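Local atomic coordinates of coat protein (Tobacco streak virus, PDB entry 4Y6X), a protein that binds RNA and probably self-assembles into the icosahedral viral shell, recognising the 3' end of the viral RNA and taking part in packaging. Residues T62-L68 against G144-S150; L68-V72 against F101-R107; N43-F48 against R124-C129. The contacts are given in a common frame with arbitrary orientation. Residue numbers count along the deposited sequence, not the author numbering.

Interaction 1: residues T62-L68 against G144-S150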
loop_
_atom_site.group_PDB
_atom_site.type_symbol
_atom_site.label_atom_id
_atom_site.label_comp_id
_atom_site.label_asym_id
_atom_site.label_seq_id
_atom_site.Cartn_x
_atom_site.Cartn_y
_atom_site.Cartn_z
ATOM N N THR A 62 -2.448 12.072 12.568
ATOM C CA THR A 62 -1.801 10.901 13.145
ATOM C C THR A 62 -0.540 11.287 13.921
ATOM O O THR A 62 0.277 11.997 13.407
ATOM C CB THR A 62 -1.429 9.902 12.045
ATOM O OG1 THR A 62 -2.623 9.523 11.351
ATOM C CG2 THR A 62 -0.773 8.628 12.667
ATOM N N LYS A 63 -0.380 10.788 15.123
ATOM C CA LYS A 63 0.877 10.884 15.834
ATOM C C LYS A 63 1.687 9.571 15.642
ATOM O O LYS A 63 1.126 8.496 15.613
ATOM C CB LYS A 63 0.607 11.122 17.298
ATOM C CG LYS A 63 -0.020 12.483 17.584
ATOM C CD LYS A 63 -0.394 12.610 19.061
ATOM C CE LYS A 63 -1.338 13.770 19.342
ATOM N NZ LYS A 63 -2.779 13.344 19.262
ATOM N N PHE A 64 3.008 9.692 15.560
ATOM C CA PHE A 64 3.933 8.620 15.247
ATOM C C PHE A 64 4.822 8.357 16.441
ATOM O O PHE A 64 5.415 9.282 16.971
ATOM C CB PHE A 64 4.783 9.034 14.083
ATOM C CG PHE A 64 4.044 9.147 12.839
ATOM C CD1 PHE A 64 3.403 10.324 12.499
ATOM C CD2 PHE A 64 3.923 8.053 12.001
ATOM C CE1 PHE A 64 2.697 10.431 11.301
ATOM C CE2 PHE A 64 3.191 8.138 10.819
ATOM C CZ PHE A 64 2.582 9.320 10.465
ATOM N N TYR A 65 4.876 7.112 16.887
ATOM C CA TYR A 65 5.660 6.752 18.051
ATOM C C TYR A 65 6.926 5.936 17.800
ATOM O O TYR A 65 7.919 6.171 18.449
ATOM C CB TYR A 65 4.798 6.005 19.017
ATOM C CG TYR A 65 3.682 6.905 19.521
ATOM C CD1 TYR A 65 3.893 7.798 20.599
ATOM C CD2 TYR A 65 2.468 6.936 18.890
ATOM C CE1 TYR A 65 2.843 8.640 21.064
ATOM C CE2 TYR A 65 1.426 7.740 19.328
ATOM C CZ TYR A 65 1.612 8.587 20.424
ATOM O OH TYR A 65 0.577 9.357 20.832
ATOM N N ARG A 66 6.919 5.012 16.851
ATOM C CA ARG A 66 8.101 4.150 16.616
ATOM C C ARG A 66 8.156 3.814 15.159
ATOM O O ARG A 66 7.117 3.576 14.530
ATOM C CB ARG A 66 7.960 2.831 17.376
ATOM C CG ARG A 66 7.844 2.997 18.859
ATOM C CD ARG A 66 7.662 1.693 19.625
ATOM N NE ARG A 66 8.825 0.830 19.561
ATOM C CZ ARG A 66 8.863 -0.390 20.118
ATOM N NH1 ARG A 66 7.788 -0.886 20.746
ATOM N NH2 ARG A 66 9.946 -1.151 20.006
ATOM N N LEU A 67 9.337 3.747 14.624
ATOM C CA LEU A 67 9.558 3.161 13.331
ATOM C C LEU A 67 10.549 2.002 13.521
ATOM O O LEU A 67 11.645 2.209 14.083
ATOM C CB LEU A 67 10.139 4.191 12.422
ATOM C CG LEU A 67 10.690 3.609 11.111
ATOM C CD1 LEU A 67 9.597 3.079 10.190
ATOM C CD2 LEU A 67 11.488 4.669 10.435
ATOM N N LEU A 68 10.185 0.823 13.063
ATOM C CA LEU A 68 11.029 -0.357 13.064
ATOM C C LEU A 68 11.485 -0.660 11.685
ATOM O O LEU A 68 10.653 -0.701 10.736
ATOM C CB LEU A 68 10.278 -1.580 13.520
ATOM C CG LEU A 68 10.140 -1.858 15.030
ATOM C CD1 LEU A 68 9.946 -0.662 15.891
ATOM C CD2 LEU A 68 9.080 -2.919 15.303
ATOM N N GLY A 144 9.532 -5.393 5.534
ATOM C CA GLY A 144 8.447 -4.399 5.698
ATOM C C GLY A 144 8.768 -3.327 6.755
ATOM O O GLY A 144 9.468 -3.599 7.728
ATOM N N TYR A 145 8.298 -2.109 6.549
ATOM C CA TYR A 145 8.411 -1.037 7.536
ATOM C C TYR A 145 7.292 -1.208 8.523
ATOM O O TYR A 145 6.167 -1.540 8.109
ATOM C CB TYR A 145 8.187 0.281 6.873
ATOM C CG TYR A 145 9.121 0.596 5.733
ATOM C CD1 TYR A 145 10.470 0.697 5.932
ATOM C CD2 TYR A 145 8.631 0.802 4.463
ATOM C CE1 TYR A 145 11.314 1.001 4.889
ATOM C CE2 TYR A 145 9.453 1.068 3.406
ATOM C CZ TYR A 145 10.798 1.184 3.625
ATOM O OH TYR A 145 11.614 1.503 2.577
ATOM N N TRP A 146 7.585 -1.063 9.822
ATOM C CA TRP A 146 6.537 -1.145 10.850
ATOM C C TRP A 146 6.540 0.189 11.587
ATOM O O TRP A 146 7.584 0.633 11.973
ATOM C CB TRP A 146 6.806 -2.268 11.834
ATOM C CG TRP A 146 6.552 -3.538 11.249
ATOM C CD1 TRP A 146 7.436 -4.308 10.579
ATOM C CD2 TRP A 146 5.303 -4.225 11.193
ATOM N NE1 TRP A 146 6.822 -5.445 10.116
ATOM C CE2 TRP A 146 5.521 -5.435 10.500
ATOM C CE3 TRP A 146 4.046 -3.973 11.710
ATOM C CZ2 TRP A 146 4.501 -6.368 10.244
ATOM C CZ3 TRP A 146 3.016 -4.907 11.467
ATOM C CH2 TRP A 146 3.269 -6.094 10.767
ATOM N N ILE A 147 5.378 0.794 11.770
ATOM C CA ILE A 147 5.221 2.057 12.399
ATOM C C ILE A 147 4.136 1.950 13.454
ATOM O O ILE A 147 3.047 1.442 13.175
ATOM C CB ILE A 147 4.850 3.097 11.366
ATOM C CG1 ILE A 147 5.817 3.007 10.224
ATOM C CG2 ILE A 147 4.916 4.485 11.941
ATOM C CD1 ILE A 147 5.390 3.800 9.020
ATOM N N ALA A 148 4.435 2.412 14.653
ATOM C CA ALA A 148 3.442 2.501 15.700
ATOM C C ALA A 148 2.865 3.920 15.646
ATOM O O ALA A 148 3.610 4.884 15.711
ATOM C CB ALA A 148 4.045 2.247 17.034
ATOM N N ILE A 149 1.531 3.991 15.494
ATOM C CA ILE A 149 0.808 5.214 15.372
ATOM C C ILE A 149 -0.332 5.281 16.381
ATOM O O ILE A 149 -0.752 4.264 16.945
ATOM C CB ILE A 149 0.245 5.392 13.989
ATOM C CG1 ILE A 149 -0.711 4.281 13.665
ATOM C CG2 ILE A 149 1.380 5.464 12.972
ATOM C CD1 ILE A 149 -1.545 4.546 12.429
ATOM N N SER A 150 -0.858 6.464 16.564
ATOM C CA SER A 150 -2.111 6.641 17.323
ATOM C C SER A 150 -3.214 5.836 16.674
ATOM O O SER A 150 -3.329 5.792 15.435
ATOM C CB SER A 150 -2.518 8.147 17.429
ATOM O OG SER A 150 -2.321 8.871 16.226
#

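Interaction 2: residues L68-V72 against F101-R107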
loop_
_atom_site.group_PDB
_atom_site.type_symbol
_atom_site.label_atom_id
_atom_site.label_comp_id
_atom_site.label_asym_id
_atom_site.label_seq_id
_atom_site.Cartn_x
_atom_site.Cartn_y
_atom_site.Cartn_z
ATOM N N LEU A 68 10.185 0.823 13.063
ATOM C CA LEU A 68 11.029 -0.357 13.064
ATOM C C LEU A 68 11.485 -0.660 11.685
ATOM O O LEU A 68 10.653 -0.701 10.736
ATOM C CB LEU A 68 10.278 -1.580 13.520
ATOM C CG LEU A 68 10.140 -1.858 15.030
ATOM C CD1 LEU A 68 9.946 -0.662 15.891
ATOM C CD2 LEU A 68 9.080 -2.919 15.303
ATOM N N ILE A 69 12.799 -0.832 11.519
ATOM C CA ILE A 69 13.304 -1.289 10.274
ATOM C C ILE A 69 14.212 -2.486 10.449
ATOM O O ILE A 69 14.885 -2.660 11.497
ATOM C CB ILE A 69 13.941 -0.197 9.473
ATOM C CG1 ILE A 69 15.190 0.274 10.106
ATOM C CG2 ILE A 69 13.057 1.051 9.287
ATOM C CD1 ILE A 69 16.201 0.440 9.024
ATOM N N GLY A 70 14.221 -3.337 9.442
ATOM C CA GLY A 70 15.114 -4.494 9.437
ATOM C C GLY A 70 15.656 -4.652 8.064
ATOM O O GLY A 70 14.959 -4.364 7.097
ATOM N N PHE A 71 16.879 -5.102 7.956
ATOM C CA PHE A 71 17.495 -5.272 6.669
ATOM C C PHE A 71 18.638 -6.227 6.711
ATOM O O PHE A 71 19.184 -6.531 7.789
ATOM C CB PHE A 71 17.935 -3.942 6.087
ATOM C CG PHE A 71 19.033 -3.286 6.864
ATOM C CD1 PHE A 71 18.728 -2.437 7.920
ATOM C CD2 PHE A 71 20.357 -3.485 6.519
ATOM C CE1 PHE A 71 19.727 -1.816 8.666
ATOM C CE2 PHE A 71 21.380 -2.878 7.264
ATOM C CZ PHE A 71 21.047 -2.055 8.340
ATOM N N VAL A 72 18.989 -6.714 5.534
ATOM C CA VAL A 72 20.233 -7.434 5.294
ATOM C C VAL A 72 20.985 -6.711 4.192
ATOM O O VAL A 72 20.387 -6.315 3.188
ATOM C CB VAL A 72 19.962 -8.890 4.838
ATOM C CG1 VAL A 72 21.259 -9.613 4.547
ATOM C CG2 VAL A 72 19.338 -9.666 5.966
ATOM N N PHE A 101 26.645 -2.217 10.708
ATOM C CA PHE A 101 26.110 -3.531 10.340
ATOM C C PHE A 101 27.150 -4.318 9.586
ATOM O O PHE A 101 28.099 -3.753 9.089
ATOM C CB PHE A 101 24.836 -3.402 9.481
ATOM C CG PHE A 101 24.986 -2.587 8.243
ATOM C CD1 PHE A 101 25.451 -3.140 7.077
ATOM C CD2 PHE A 101 24.598 -1.278 8.226
ATOM C CE1 PHE A 101 25.556 -2.380 5.924
ATOM C CE2 PHE A 101 24.672 -0.517 7.110
ATOM C CZ PHE A 101 25.163 -1.067 5.958
ATOM N N LYS A 102 26.942 -5.626 9.514
ATOM C CA LYS A 102 27.833 -6.574 8.867
ATOM C C LYS A 102 27.198 -7.232 7.653
ATOM O O LYS A 102 25.986 -7.346 7.566
ATOM C CB LYS A 102 28.192 -7.680 9.856
ATOM C CG LYS A 102 28.918 -7.179 11.121
ATOM C CD LYS A 102 30.176 -6.383 10.754
ATOM N N LYS A 103 28.039 -7.687 6.736
ATOM C CA LYS A 103 27.604 -8.300 5.511
ATOM C C LYS A 103 26.761 -9.498 5.831
ATOM O O LYS A 103 27.074 -10.244 6.728
ATOM C CB LYS A 103 28.828 -8.721 4.724
ATOM C CG LYS A 103 28.535 -9.513 3.480
ATOM C CD LYS A 103 29.785 -9.853 2.690
ATOM C CE LYS A 103 30.601 -10.963 3.377
ATOM N NZ LYS A 103 30.421 -12.208 2.577
ATOM N N ASN A 104 25.689 -9.697 5.068
ATOM C CA ASN A 104 24.811 -10.857 5.190
ATOM C C ASN A 104 24.353 -11.151 6.589
ATOM O O ASN A 104 24.152 -12.275 6.927
ATOM C CB ASN A 104 25.522 -12.102 4.669
ATOM C CG ASN A 104 25.813 -12.034 3.179
ATOM O OD1 ASN A 104 25.147 -11.316 2.421
ATOM N ND2 ASN A 104 26.813 -12.776 2.755
ATOM N N THR A 105 24.180 -10.153 7.407
ATOM C CA THR A 105 23.684 -10.350 8.760
ATOM C C THR A 105 22.487 -9.436 9.004
ATOM O O THR A 105 22.557 -8.211 8.880
ATOM C CB THR A 105 24.823 -10.051 9.749
ATOM O OG1 THR A 105 25.932 -10.914 9.408
ATOM C CG2 THR A 105 24.440 -10.355 11.153
ATOM N N TYR A 106 21.354 -10.041 9.319
ATOM C CA TYR A 106 20.142 -9.259 9.630
ATOM C C TYR A 106 20.478 -8.229 10.706
ATOM O O TYR A 106 21.048 -8.545 11.739
ATOM C CB TYR A 106 19.014 -10.173 10.088
ATOM C CG TYR A 106 17.744 -9.411 10.389
ATOM C CD1 TYR A 106 16.854 -9.033 9.356
ATOM C CD2 TYR A 106 17.407 -9.051 11.703
ATOM C CE1 TYR A 106 15.694 -8.314 9.600
ATOM C CE2 TYR A 106 16.226 -8.367 11.973
ATOM C CZ TYR A 106 15.351 -8.020 10.926
ATOM O OH TYR A 106 14.178 -7.364 11.177
ATOM N N ARG A 107 20.065 -7.013 10.494
ATOM C CA ARG A 107 20.188 -5.942 11.457
ATOM C C ARG A 107 18.855 -5.260 11.615
ATOM O O ARG A 107 18.126 -5.039 10.638
ATOM C CB ARG A 107 21.200 -4.983 10.891
ATOM C CG ARG A 107 21.511 -3.779 11.691
ATOM C CD ARG A 107 22.049 -4.298 12.986
ATOM N NE ARG A 107 23.151 -3.510 13.481
ATOM C CZ ARG A 107 23.382 -3.267 14.762
ATOM N NH1 ARG A 107 22.629 -3.804 15.730
ATOM N NH2 ARG A 107 24.394 -2.472 15.080
#

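Interaction 3: residues N43-F48 against R124-C129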
loop_
_atom_site.group_PDB
_atom_site.type_symbol
_atom_site.label_atom_id
_atom_site.label_comp_id
_atom_site.label_asym_id
_atom_site.label_seq_id
_atom_site.Cartn_x
_atom_site.Cartn_y
_atom_site.Cartn_z
ATOM N N ASN A 43 24.821 8.707 -1.429
ATOM C CA ASN A 43 24.199 8.032 -0.293
ATOM C C ASN A 43 22.882 7.379 -0.688
ATOM O O ASN A 43 22.148 7.881 -1.525
ATOM C CB ASN A 43 23.943 9.034 0.853
ATOM C CG ASN A 43 25.227 9.599 1.448
ATOM O OD1 ASN A 43 25.415 10.819 1.495
ATOM N ND2 ASN A 43 26.117 8.709 1.905
ATOM N N ASP A 44 22.588 6.245 -0.074
ATOM C CA ASP A 44 21.261 5.638 -0.172
ATOM C C ASP A 44 20.400 6.122 0.978
ATOM O O ASP A 44 20.788 5.979 2.138
ATOM C CB ASP A 44 21.364 4.125 -0.121
ATOM C CG ASP A 44 22.074 3.559 -1.348
ATOM O OD1 ASP A 44 21.618 3.942 -2.448
ATOM O OD2 ASP A 44 23.032 2.751 -1.200
ATOM N N ALA A 45 19.289 6.762 0.658
ATOM C CA ALA A 45 18.422 7.389 1.640
ATOM C C ALA A 45 16.993 7.042 1.313
ATOM O O ALA A 45 16.602 7.119 0.172
ATOM C CB ALA A 45 18.567 8.889 1.614
ATOM N N ILE A 46 16.211 6.707 2.323
ATOM C CA ILE A 46 14.767 6.634 2.169
ATOM C C ILE A 46 14.074 7.677 3.045
ATOM O O ILE A 46 14.166 7.603 4.279
ATOM C CB ILE A 46 14.280 5.244 2.515
ATOM C CG1 ILE A 46 15.000 4.267 1.600
ATOM C CG2 ILE A 46 12.759 5.168 2.329
ATOM C CD1 ILE A 46 14.671 2.840 1.902
ATOM N N PRO A 47 13.380 8.661 2.424
ATOM C CA PRO A 47 12.706 9.684 3.207
ATOM C C PRO A 47 11.497 9.156 3.946
ATOM O O PRO A 47 10.832 8.235 3.469
ATOM C CB PRO A 47 12.251 10.709 2.165
ATOM C CG PRO A 47 12.917 10.332 0.893
ATOM C CD PRO A 47 13.196 8.868 0.980
ATOM N N PHE A 48 11.243 9.716 5.116
ATOM C CA PHE A 48 10.094 9.312 5.921
ATOM C C PHE A 48 8.759 9.481 5.203
ATOM O O PHE A 48 7.888 8.641 5.363
ATOM C CB PHE A 48 10.081 10.010 7.272
ATOM C CG PHE A 48 9.108 9.441 8.226
ATOM C CD1 PHE A 48 9.344 8.230 8.833
ATOM C CD2 PHE A 48 7.927 10.120 8.537
ATOM C CE1 PHE A 48 8.413 7.692 9.721
ATOM C CE2 PHE A 48 7.015 9.601 9.455
ATOM C CZ PHE A 48 7.265 8.385 10.057
ATOM N N ARG A 124 12.818 13.922 7.629
ATOM C CA ARG A 124 13.667 12.831 8.083
ATOM C C ARG A 124 13.879 11.749 7.026
ATOM O O ARG A 124 13.022 11.486 6.191
ATOM C CB ARG A 124 13.094 12.216 9.351
ATOM C CG ARG A 124 13.023 13.218 10.510
ATOM C CD ARG A 124 13.339 12.522 11.799
ATOM N NE ARG A 124 13.056 13.338 12.979
ATOM C CZ ARG A 124 12.839 12.831 14.191
ATOM N NH1 ARG A 124 12.873 11.511 14.387
ATOM N NH2 ARG A 124 12.574 13.642 15.211
ATOM N N ALA A 125 15.010 11.096 7.104
ATOM C CA ALA A 125 15.320 9.979 6.249
ATOM C C ALA A 125 16.175 8.990 6.965
ATOM O O ALA A 125 16.857 9.326 7.949
ATOM C CB ALA A 125 16.013 10.452 4.990
ATOM N N ILE A 126 16.159 7.760 6.468
ATOM C CA ILE A 126 17.138 6.785 6.900
ATOM C C ILE A 126 18.172 6.684 5.808
ATOM O O ILE A 126 17.829 6.637 4.639
ATOM C CB ILE A 126 16.471 5.463 7.233
ATOM C CG1 ILE A 126 15.613 5.663 8.481
ATOM C CG2 ILE A 126 17.530 4.420 7.577
ATOM C CD1 ILE A 126 14.399 4.835 8.418
ATOM N N VAL A 127 19.433 6.684 6.201
ATOM C CA VAL A 127 20.532 6.705 5.278
ATOM C C VAL A 127 21.480 5.552 5.561
ATOM O O VAL A 127 21.838 5.324 6.699
ATOM C CB VAL A 127 21.318 8.039 5.410
ATOM C CG1 VAL A 127 22.531 8.071 4.480
ATOM C CG2 VAL A 127 20.433 9.228 5.131
ATOM N N TRP A 128 21.893 4.841 4.512
ATOM C CA TRP A 128 22.878 3.782 4.594
ATOM C C TRP A 128 24.176 4.181 3.869
ATOM O O TRP A 128 24.102 4.741 2.782
ATOM C CB TRP A 128 22.412 2.519 3.888
ATOM C CG TRP A 128 21.374 1.773 4.567
ATOM C CD1 TRP A 128 21.548 0.657 5.286
ATOM C CD2 TRP A 128 19.972 2.080 4.601
ATOM N NE1 TRP A 128 20.335 0.229 5.806
ATOM C CE2 TRP A 128 19.355 1.090 5.383
ATOM C CE3 TRP A 128 19.176 3.090 4.034
ATOM C CZ2 TRP A 128 17.977 1.069 5.619
ATOM C CZ3 TRP A 128 17.805 3.063 4.255
ATOM C CH2 TRP A 128 17.218 2.047 5.022
ATOM N N CYS A 129 25.316 3.865 4.474
ATOM C CA CYS A 129 26.653 4.013 3.831
ATOM C C CYS A 129 27.352 2.655 3.793
ATOM O O CYS A 129 27.751 2.116 4.831
ATOM C CB CYS A 129 27.542 4.963 4.644
ATOM S SG CYS A 129 26.705 6.502 5.065
#

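Interaction 1: residues T62-L68 against G144-S150
Six hydrogen bonds join the antiparallel segments 62-68 and 144-150, neighbours in one sheet of the coat protein's jelly-roll β-barrel. L68 and W146 form a hydrogen-bonded pair, with L68 N to W146 O at 2.8 Å and W146 N to L68 O at 3.2 Å. A classic β bulge interrupts the ladder further on: Y65 and R66 both face A148, with Y65 N donating to A148 O at 2.8 Å and A148 N to R66 O at 2.9 Å. Beyond it, S150 N binds K63 O (3.0 Å), while the S150 hydroxyl accepts from K63 N (2.9 Å, N to OG), so a side chain takes over from a backbone carbonyl. F64, L67, I147 and I149 share the face turned to the barrel interior, where helix 48-52 lies against F64 and I147. On the other face R66, A148, L68 and W146 line up; the guanidinium of R66 reaches back to S18 O, and the W146 ring meets F161 of the second subunit edge-to-face, placing the L68-W146 end of this face at the interface of the domain-swapped dimer. Inside, I147 CG2 sits at the edge of the F64 ring, 3.7 Å from F64 CD2, and L67 CD1 lies 3.8 Å from I147 CG1.

Interaction 2: residues L68-V72 against F101-R107
F71 lays one face of its ring over the base of the R107 side chain, a CH-pi contact in which R107 CB lies 4.2 Å from the ring centroid and 22° off the normal. The edge of the same ring points at the face of F101, giving a T-shaped pair with centroids 5.1 Å apart and planes at 88°; the closest atoms are F71 CZ and F101 CD2, at 3.6 Å. Both F71 and R107 extend from the same side of the sheet because their backbones form an antiparallel hydrogen-bonded pair: F71 N donates to R107 O at 3.0 Å, and R107 N returns a bond to F71 O at 2.9 Å. Here the segment 101-107 connects strand 99-101, in one sheet of the jelly roll, to strand 107-117, in the other, so the contact sits where the chain passes between the two sheets of the barrel. A type II β turn from K102 to T105 reverses the chain, with N104 at positive phi, and T105 OG1 donates to K103 O (3.0 Å) within it. V72 packs against the turn and the residue after it, its CG1 3.8 Å from N104 CA and its CG2 3.8 Å from Y106 CA. At G70 the lack of a side chain is needed: Y106 OH comes within 3.5 Å of G70 CA, and a CB there would clash with it. That hydroxyl is hydrogen-bonded to F161 O of the second subunit, whose N164 also bonds to Y106 O and, through its carbonyl, to R107 NH1. R107 NH2 turns back within the chain to G100 O.

Interaction 3: residues N43-F48 against R124-C129
N43 opens the contact with its CB 4.0 Å from V127 CG1. At D44 the antiparallel ladder begins: W128 N donates to D44 O at 2.9 Å, while the carboxylate of D44 forms salt bridges with R139 and K38. A45 pairs with V127 without conventional hydrogen bonds, its CB 4.0 Å from V127 CG2 and its CA giving a CA-H...O contact to I126 O at 3.1 Å. I46 and I126 then exchange two bonds, I46 N to I126 O at 2.8 Å and I126 N to I46 O at 3.0 Å, and I46 CD1 lies 3.9 Å from W128 CZ3. P47, lacking an amide hydrogen, suits the non-hydrogen-bonded site opposite A125 and is also the N-cap of helix 48-52. F48, in the first turn of that helix, adds one more backbone bond, its N to R124 O at 2.7 Å. Strand 44-47 thus edges this jelly-roll sheet within the chain, 125-130 separates it from 77-82, and I46, I126 and W128 face strands 63-73 and 140-150 of the opposing sheet.

How the interactions relate
From the N terminus, the chain first lays down 43-48, then strand 63-73, which serves interactions 1 and 2; the two share L68. Interaction 2 closes the shortest loop when 101-107 returns to 68-72, and it is nested within the loops of both other contacts. Interaction 3 closes next, as 124-129 reaches 43-48; 144-150 then comes back to 62-68, so interactions 1 and 3 cross. Interaction 1 belongs to one sheet of the jelly roll and interaction 3 to the other, their side chains meeting between them, as where L67 CD2 lies 3.5 Å from I126 CD1. Interaction 2 joins that interior through F71 CZ, 3.5 Å from W128 NE1. Interactions 1 and 2 also touch the second subunit.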